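Local atomic coordinates of neuraminidase (Influenza A virus, PDB entry 4K3Y), a protein that is a neuraminidase-like surface protein of a bat influenza A virus, built as a beta propeller and probably differing in function from the classical sialidases. Residues K286-Y291 with L334-E339; S17-V22 with I290-G295. One frame throughout, in Å; residues are numbered along the deposited sequence.

Contact 1. Residues K286-Y291 with L334-E339; sequences KGFEIY and LCFWIE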
ATOM      1  N   LYS C 286       3.713  35.099 -13.906  1.00 58.08           N
ATOM      2  CA  LYS C 286       2.625  34.420 -14.609  1.00 65.15           C
ATOM      3  C   LYS C 286       3.003  33.831 -15.969  1.00 60.58           C
ATOM      4  O   LYS C 286       3.672  34.486 -16.786  1.00 52.77           O
ATOM      5  CB  LYS C 286       1.405  35.352 -14.736  1.00 58.01           C
ATOM      6  CG  LYS C 286       0.605  35.425 -13.436  1.00 66.42           C
ATOM      7  CD  LYS C 286      -0.902  35.241 -13.655  1.00 66.00           C
ATOM      8  CE  LYS C 286      -1.669  35.159 -12.308  1.00 77.01           C
ATOM      9  NZ  LYS C 286      -1.791  33.784 -11.684  1.00 68.03           N
ATOM     10  N   GLY C 287       2.565  32.587 -16.200  1.00 55.51           N
ATOM     11  CA  GLY C 287       2.774  31.929 -17.482  1.00 43.20           C
ATOM     12  C   GLY C 287       4.161  31.327 -17.652  1.00 52.56           C
ATOM     13  O   GLY C 287       5.137  31.733 -17.002  1.00 57.20           O
ATOM     14  N   PHE C 288       4.251  30.349 -18.541  1.00 47.92           N
ATOM     15  CA  PHE C 288       5.523  29.716 -18.828  1.00 53.84           C
ATOM     16  C   PHE C 288       5.611  29.482 -20.319  1.00 58.21           C
ATOM     17  O   PHE C 288       4.638  29.057 -20.954  1.00 48.94           O
ATOM     18  CB  PHE C 288       5.644  28.393 -18.076  1.00 54.19           C
ATOM     19  CG  PHE C 288       7.009  27.773 -18.153  1.00 40.72           C
ATOM     20  CD1 PHE C 288       7.981  28.106 -17.228  1.00 44.25           C
ATOM     21  CD2 PHE C 288       7.316  26.847 -19.140  1.00 37.88           C
ATOM     22  CE1 PHE C 288       9.250  27.539 -17.283  1.00 45.73           C
ATOM     23  CE2 PHE C 288       8.574  26.282 -19.203  1.00 44.99           C
ATOM     24  CZ  PHE C 288       9.546  26.626 -18.266  1.00 45.50           C
ATOM     25  N   GLU C 289       6.776  29.775 -20.882  1.00 57.49           N
ATOM     26  CA  GLU C 289       6.979  29.592 -22.312  1.00 51.68           C
ATOM     27  C   GLU C 289       8.258  28.801 -22.499  1.00 50.58           C
ATOM     28  O   GLU C 289       9.120  28.785 -21.620  1.00 60.57           O
ATOM     29  CB  GLU C 289       7.021  30.942 -23.062  1.00 43.29           C
ATOM     30  CG  GLU C 289       8.196  31.880 -22.678  1.00 62.08           C
ATOM     31  CD  GLU C 289       7.991  33.323 -23.139  1.00 67.49           C
ATOM     32  OE1 GLU C 289       7.341  33.538 -24.194  1.00 82.51           O
ATOM     33  OE2 GLU C 289       8.483  34.247 -22.451  1.00 66.73           O
ATOM     34  N   ILE C 290       8.359  28.110 -23.624  1.00 43.36           N
ATOM     35  CA  ILE C 290       9.588  27.411 -23.965  1.00 55.41           C
ATOM     36  C   ILE C 290       9.845  27.631 -25.456  1.00 61.87           C
ATOM     37  O   ILE C 290       8.958  27.449 -26.301  1.00 58.21           O
ATOM     38  CB  ILE C 290       9.575  25.896 -23.523  1.00 59.13           C
ATOM     39  CG1 ILE C 290      10.972  25.280 -23.638  1.00 57.77           C
ATOM     40  CG2 ILE C 290       8.502  25.071 -24.277  1.00 46.15           C
ATOM     41  CD1 ILE C 290      11.110  23.908 -22.969  1.00 57.99           C
ATOM     42  N   TYR C 291      11.058  28.072 -25.758  1.00 58.16           N
ATOM     43  CA  TYR C 291      11.408  28.551 -27.087  1.00 55.73           C
ATOM     44  C   TYR C 291      12.402  27.594 -27.725  1.00 55.44           C
ATOM     45  O   TYR C 291      13.429  27.269 -27.117  1.00 56.51           O
ATOM     46  CB  TYR C 291      12.044  29.932 -26.942  1.00 59.76           C
ATOM     47  CG  TYR C 291      12.084  30.776 -28.184  1.00 74.10           C
ATOM     48  CD1 TYR C 291      11.539  30.336 -29.380  1.00 84.00           C
ATOM     49  CD2 TYR C 291      12.674  32.028 -28.156  1.00 87.36           C
ATOM     50  CE1 TYR C 291      11.588  31.129 -30.516  1.00 93.08           C
ATOM     51  CE2 TYR C 291      12.728  32.819 -29.272  1.00 92.30           C
ATOM     52  CZ  TYR C 291      12.189  32.373 -30.449  1.00 93.72           C
ATOM     53  OH  TYR C 291      12.266  33.192 -31.549  1.00 84.56           O
ATOM     54  N   LEU C 334      13.344  13.008 -22.498  1.00 62.12           N
ATOM     55  CA  LEU C 334      13.634  14.151 -21.637  1.00 58.75           C
ATOM     56  C   LEU C 334      12.339  14.844 -21.223  1.00 59.39           C
ATOM     57  O   LEU C 334      11.420  15.035 -22.030  1.00 68.15           O
ATOM     58  CB  LEU C 334      14.559  15.135 -22.363  1.00 52.17           C
ATOM     59  CG  LEU C 334      15.165  16.284 -21.565  1.00 60.27           C
ATOM     60  CD1 LEU C 334      15.786  15.780 -20.256  1.00 58.36           C
ATOM     61  CD2 LEU C 334      16.199  17.045 -22.409  1.00 60.87           C
ATOM     62  N   CYS C 335      12.272  15.215 -19.954  1.00 57.28           N
ATOM     63  CA  CYS C 335      11.083  15.865 -19.406  1.00 54.14           C
ATOM     64  C   CYS C 335      11.448  17.049 -18.520  1.00 51.61           C
ATOM     65  O   CYS C 335      12.605  17.207 -18.115  1.00 61.30           O
ATOM     66  CB  CYS C 335      10.293  14.868 -18.552  1.00 48.37           C
ATOM     67  SG  CYS C 335       9.739  13.404 -19.426  1.00 67.41           S
ATOM     68  N   PHE C 336      10.457  17.870 -18.198  1.00 47.38           N
ATOM     69  CA  PHE C 336      10.657  18.881 -17.159  1.00 57.51           C
ATOM     70  C   PHE C 336       9.455  19.024 -16.226  1.00 61.17           C
ATOM     71  O   PHE C 336       8.315  18.674 -16.583  1.00 50.71           O
ATOM     72  CB  PHE C 336      11.113  20.245 -17.731  1.00 52.11           C
ATOM     73  CG  PHE C 336      10.128  20.890 -18.650  1.00 51.24           C
ATOM     74  CD1 PHE C 336       9.120  21.706 -18.142  1.00 62.91           C
ATOM     75  CD2 PHE C 336      10.224  20.721 -20.029  1.00 49.38           C
ATOM     76  CE1 PHE C 336       8.201  22.321 -18.994  1.00 57.21           C
ATOM     77  CE2 PHE C 336       9.307  21.341 -20.892  1.00 56.06           C
ATOM     78  CZ  PHE C 336       8.296  22.136 -20.369  1.00 51.43           C
ATOM     79  N   TRP C 337       9.736  19.496 -15.013  1.00 54.11           N
ATOM     80  CA  TRP C 337       8.693  19.801 -14.048  1.00 52.26           C
ATOM     81  C   TRP C 337       8.679  21.306 -13.793  1.00 47.89           C
ATOM     82  O   TRP C 337       9.727  21.953 -13.785  1.00 46.42           O
ATOM     83  CB  TRP C 337       8.911  19.044 -12.732  1.00 49.65           C
ATOM     84  CG  TRP C 337      10.283  19.261 -12.130  1.00 46.52           C
ATOM     85  CD1 TRP C 337      11.349  18.426 -12.231  1.00 48.38           C
ATOM     86  CD2 TRP C 337      10.724  20.379 -11.337  1.00 42.86           C
ATOM     87  NE1 TRP C 337      12.424  18.939 -11.551  1.00 53.12           N
ATOM     88  CE2 TRP C 337      12.071  20.137 -10.992  1.00 46.96           C
ATOM     89  CE3 TRP C 337      10.112  21.558 -10.885  1.00 45.00           C
ATOM     90  CZ2 TRP C 337      12.829  21.037 -10.228  1.00 45.97           C
ATOM     91  CZ3 TRP C 337      10.868  22.453 -10.124  1.00 55.74           C
ATOM     92  CH2 TRP C 337      12.213  22.184  -9.805  1.00 50.04           C
ATOM     93  N   ILE C 338       7.481  21.842 -13.585  1.00 47.29           N
ATOM     94  CA  ILE C 338       7.276  23.233 -13.227  1.00 47.17           C
ATOM     95  C   ILE C 338       6.536  23.340 -11.899  1.00 53.63           C
ATOM     96  O   ILE C 338       5.382  22.919 -11.806  1.00 58.64           O
ATOM     97  CB  ILE C 338       6.379  23.927 -14.259  1.00 60.23           C
ATOM     98  CG1 ILE C 338       6.910  23.731 -15.686  1.00 65.02           C
ATOM     99  CG2 ILE C 338       6.201  25.410 -13.907  1.00 51.41           C
ATOM    100  CD1 ILE C 338       6.049  24.433 -16.745  1.00 58.48           C
ATOM    101  N   GLU C 339       7.177  23.919 -10.883  1.00 59.96           N
ATOM    102  CA  GLU C 339       6.478  24.248  -9.628  1.00 51.67           C
ATOM    103  C   GLU C 339       5.578  25.506  -9.768  1.00 53.19           C
ATOM    104  O   GLU C 339       5.972  26.537 -10.322  1.00 57.55           O
ATOM    105  CB  GLU C 339       7.457  24.365  -8.454  1.00 50.70           C
ATOM    106  CG  GLU C 339       6.805  24.295  -7.065  1.00 57.64           C
ATOM    107  CD  GLU C 339       7.827  24.160  -5.924  1.00 71.17           C
ATOM    108  OE1 GLU C 339       8.888  24.847  -5.946  1.00 62.21           O
ATOM    109  OE2 GLU C 339       7.564  23.359  -4.997  1.00 67.84           O
TER
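In F288 the ring carbon CG stands anti to the backbone N (chi1 -171°), and in F336 it lies between the N and the carbonyl carbon (chi1 62°); these settings carry the two rings past each other from opposite strands. They meet obliquely, CE2 of F288 lying 4.0 Å from CE1 of F336, with the ring planes inclined at 35°. I338 adds a CH-pi contact: its CD1 methyl sits over one face of the F288 ring, 3.8 Å from the ring centroid and displaced toward the rim. At the other end of the patch, CD1 of I290 reaches CE2 of F336 at 3.8 Å. Such face-to-face packing of adjacent sheets is how the blades of a propeller are joined, and here strand 286-294 of one four-stranded blade runs nearly antiparallel to strand 335-343 of the next, with the axes of the short segments 10.1 Å apart. No hydrogen bond crosses between them; the junction is apolar and all four side chains are buried. L310 and L321, from the same two blades, also pack on F336. On the far side of strand 286-294, E289 turns to R278 in a salt bridge.

Contact 2. Residues S17-V22 with I290-G295; sequences SINGWV and IYKFLG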
ATOM      1  N   SER C  17      14.116  12.928 -30.476  1.00 87.81           N
ATOM      2  CA  SER C  17      13.880  14.228 -31.069  1.00 94.16           C
ATOM      3  C   SER C  17      12.704  14.887 -30.368  1.00 89.01           C
ATOM      4  O   SER C  17      11.735  14.223 -29.997  1.00 88.32           O
ATOM      5  CB  SER C  17      13.631  14.125 -32.569  1.00 98.06           C
ATOM      6  OG  SER C  17      14.694  14.738 -33.284  1.00105.56           O
ATOM      7  N   ILE C  18      12.804  16.192 -30.161  1.00 84.57           N
ATOM      8  CA  ILE C  18      11.726  16.924 -29.521  1.00 74.32           C
ATOM      9  C   ILE C  18      11.324  18.122 -30.357  1.00 67.79           C
ATOM     10  O   ILE C  18      12.172  18.928 -30.753  1.00 70.89           O
ATOM     11  CB  ILE C  18      12.114  17.372 -28.103  1.00 72.83           C
ATOM     12  CG1 ILE C  18      12.345  16.138 -27.224  1.00 71.16           C
ATOM     13  CG2 ILE C  18      11.020  18.246 -27.499  1.00 65.84           C
ATOM     14  CD1 ILE C  18      13.272  16.385 -26.077  1.00 68.04           C
ATOM     15  N   ASN C  19      10.030  18.226 -30.644  1.00 64.48           N
ATOM     16  CA  ASN C  19       9.512  19.393 -31.342  1.00 59.47           C
ATOM     17  C   ASN C  19       8.281  19.955 -30.659  1.00 67.48           C
ATOM     18  O   ASN C  19       7.743  20.987 -31.076  1.00 74.14           O
ATOM     19  CB  ASN C  19       9.240  19.070 -32.809  1.00 68.41           C
ATOM     20  CG  ASN C  19      10.510  18.770 -33.567  1.00 83.40           C
ATOM     21  OD1 ASN C  19      11.158  19.676 -34.093  1.00 87.89           O
ATOM     22  ND2 ASN C  19      10.895  17.495 -33.603  1.00 82.11           N
ATOM     23  N   GLY C  20       7.859  19.285 -29.590  1.00 70.04           N
ATOM     24  CA  GLY C  20       6.725  19.735 -28.810  1.00 67.24           C
ATOM     25  C   GLY C  20       6.771  19.186 -27.404  1.00 65.00           C
ATOM     26  O   GLY C  20       7.667  18.414 -27.052  1.00 60.76           O
ATOM     27  N   TRP C  21       5.803  19.589 -26.591  1.00 67.29           N
ATOM     28  CA  TRP C  21       5.719  19.106 -25.224  1.00 53.66           C
ATOM     29  C   TRP C  21       4.254  18.829 -24.860  1.00 59.87           C
ATOM     30  O   TRP C  21       3.350  19.556 -25.287  1.00 68.47           O
ATOM     31  CB  TRP C  21       6.337  20.143 -24.283  1.00 43.75           C
ATOM     32  CG  TRP C  21       7.751  20.530 -24.664  1.00 51.63           C
ATOM     33  CD1 TRP C  21       8.128  21.532 -25.528  1.00 52.97           C
ATOM     34  CD2 TRP C  21       8.974  19.917 -24.211  1.00 43.83           C
ATOM     35  NE1 TRP C  21       9.504  21.579 -25.632  1.00 55.40           N
ATOM     36  CE2 TRP C  21      10.047  20.602 -24.837  1.00 50.89           C
ATOM     37  CE3 TRP C  21       9.266  18.865 -23.337  1.00 44.91           C
ATOM     38  CZ2 TRP C  21      11.387  20.263 -24.618  1.00 51.20           C
ATOM     39  CZ3 TRP C  21      10.599  18.533 -23.114  1.00 45.72           C
ATOM     40  CH2 TRP C  21      11.642  19.233 -23.753  1.00 51.71           C
ATOM     41  N   VAL C  22       4.015  17.749 -24.114  1.00 55.33           N
ATOM     42  CA  VAL C  22       2.673  17.439 -23.604  1.00 61.93           C
ATOM     43  C   VAL C  22       2.776  17.169 -22.110  1.00 44.62           C
ATOM     44  O   VAL C  22       3.779  16.628 -21.641  1.00 46.72           O
ATOM     45  CB  VAL C  22       2.057  16.199 -24.302  1.00 64.11           C
ATOM     46  CG1 VAL C  22       0.548  16.229 -24.214  1.00 56.46           C
ATOM     47  CG2 VAL C  22       2.458  16.163 -25.744  1.00 50.36           C
ATOM     48  N   ILE C 290       8.359  28.110 -23.624  1.00 43.36           N
ATOM     49  CA  ILE C 290       9.588  27.411 -23.965  1.00 55.41           C
ATOM     50  C   ILE C 290       9.845  27.631 -25.456  1.00 61.87           C
ATOM     51  O   ILE C 290       8.958  27.449 -26.301  1.00 58.21           O
ATOM     52  CB  ILE C 290       9.575  25.896 -23.523  1.00 59.13           C
ATOM     53  CG1 ILE C 290      10.972  25.280 -23.638  1.00 57.77           C
ATOM     54  CG2 ILE C 290       8.502  25.071 -24.277  1.00 46.15           C
ATOM     55  CD1 ILE C 290      11.110  23.908 -22.969  1.00 57.99           C
ATOM     56  N   TYR C 291      11.058  28.072 -25.758  1.00 58.16           N
ATOM     57  CA  TYR C 291      11.408  28.551 -27.087  1.00 55.73           C
ATOM     58  C   TYR C 291      12.402  27.594 -27.725  1.00 55.44           C
ATOM     59  O   TYR C 291      13.429  27.269 -27.117  1.00 56.51           O
ATOM     60  CB  TYR C 291      12.044  29.932 -26.942  1.00 59.76           C
ATOM     61  CG  TYR C 291      12.084  30.776 -28.184  1.00 74.10           C
ATOM     62  CD1 TYR C 291      11.539  30.336 -29.380  1.00 84.00           C
ATOM     63  CD2 TYR C 291      12.674  32.028 -28.156  1.00 87.36           C
ATOM     64  CE1 TYR C 291      11.588  31.129 -30.516  1.00 93.08           C
ATOM     65  CE2 TYR C 291      12.728  32.819 -29.272  1.00 92.30           C
ATOM     66  CZ  TYR C 291      12.189  32.373 -30.449  1.00 93.72           C
ATOM     67  OH  TYR C 291      12.266  33.192 -31.549  1.00 84.56           O
ATOM     68  N   LYS C 292      12.094  27.134 -28.938  1.00 57.25           N
ATOM     69  CA  LYS C 292      12.982  26.219 -29.655  1.00 53.80           C
ATOM     70  C   LYS C 292      13.971  27.019 -30.495  1.00 63.71           C
ATOM     71  O   LYS C 292      13.607  28.023 -31.132  1.00 59.58           O
ATOM     72  CB  LYS C 292      12.189  25.275 -30.562  1.00 60.28           C
ATOM     73  CG  LYS C 292      13.015  24.121 -31.135  1.00 75.41           C
ATOM     74  CD  LYS C 292      12.616  23.765 -32.575  1.00 87.06           C
ATOM     75  CE  LYS C 292      11.348  22.925 -32.644  1.00 94.85           C
ATOM     76  NZ  LYS C 292      11.390  21.957 -33.773  1.00 96.86           N
ATOM     77  N   PHE C 293      15.222  26.575 -30.482  1.00 58.81           N
ATOM     78  CA  PHE C 293      16.268  27.211 -31.266  1.00 68.91           C
ATOM     79  C   PHE C 293      16.899  26.177 -32.189  1.00 79.94           C
ATOM     80  O   PHE C 293      17.149  25.038 -31.778  1.00 76.59           O
ATOM     81  CB  PHE C 293      17.320  27.849 -30.348  1.00 72.48           C
ATOM     82  CG  PHE C 293      16.820  29.068 -29.600  1.00 73.29           C
ATOM     83  CD1 PHE C 293      16.846  30.320 -30.198  1.00 69.62           C
ATOM     84  CD2 PHE C 293      16.329  28.964 -28.299  1.00 67.05           C
ATOM     85  CE1 PHE C 293      16.387  31.448 -29.526  1.00 61.56           C
ATOM     86  CE2 PHE C 293      15.871  30.086 -27.628  1.00 73.91           C
ATOM     87  CZ  PHE C 293      15.906  31.336 -28.244  1.00 65.13           C
ATOM     88  N   LEU C 294      17.139  26.567 -33.439  1.00 83.69           N
ATOM     89  CA  LEU C 294      17.756  25.665 -34.406  1.00 73.73           C
ATOM     90  C   LEU C 294      19.273  25.792 -34.285  1.00 81.25           C
ATOM     91  O   LEU C 294      19.862  26.737 -34.816  1.00 99.92           O
ATOM     92  CB  LEU C 294      17.292  26.001 -35.828  1.00 80.23           C
ATOM     93  CG  LEU C 294      15.780  26.145 -36.067  1.00 70.48           C
ATOM     94  CD1 LEU C 294      15.492  26.659 -37.462  1.00 66.15           C
ATOM     95  CD2 LEU C 294      15.061  24.836 -35.839  1.00 53.37           C
ATOM     96  N   GLY C 295      19.893  24.855 -33.567  1.00 81.66           N
ATOM     97  CA  GLY C 295      21.313  24.935 -33.250  1.00 90.73           C
ATOM     98  C   GLY C 295      21.645  25.150 -31.773  1.00 84.89           C
ATOM     99  O   GLY C 295      20.764  25.139 -30.916  1.00 76.35           O
TER
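The N-terminal strand of the propeller, 20-26, forms the outer edge of the blade whose other strands come from the C-terminal part of the chain, and residues 17-22 lead into it through a classic beta bulge, with N19 and G20 both facing T359. From this edge two side chains reach across to strand 286-294 of the preceding blade. W21 is the apolar one. I290 CD1 rides over one face of the indole, 3.6 Å above its plane and offset toward the rim, while CG2 of the same isoleucine approaches W21 CD1 at 3.8 Å. The two side chains cross at about a right angle. On the opposite face of the indole lies CG2 of I18, 3.5 Å above the plane, leaving the ring sandwiched between two isoleucines.

The polar link is made nearer the end of the strand. K292 leaves its backbone with CG anti to N (chi1 -169°), then bends at each later torsion, which brings NZ to the amide oxygen of N19 and makes a hydrogen bond from NZ to OD1. The modelled separation is too short to be taken literally at this resolution, and the length of the bond is doubtful. The amide nitrogen is engaged too: N19 ND2 bonds to the carbonyl oxygen of G360.

W275 of strand 273-279 packs against I18 and K292 and meets W21 edge-to-face. On the face of the sheet turned away from strand 286-294, V22 touches I130 of a second subunit, so strand 20-26 lies between strand 286-294 of its own chain and the neighbour in the assembly.

How the contacts relate
From the N terminus, the chain first enters contact 2 at residues 17-22 and returns to it at 290-295 after 267 residues, a loop that takes in most of the propeller. Contact 1 then closes a much shorter loop, from 286-291 to 334-339. The two loops do not nest: they follow one another, sharing I290 and Y291. Strand 286-294 is thus the common element, meeting strands 335-343 and 20-26, both members of the final blade, on one side. The patches are continuous, since F336 of contact 1 meets W21 of contact 2 edge-to-face and L334 packs on I18. Together they bind the first and last parts of the chain to the preceding blade.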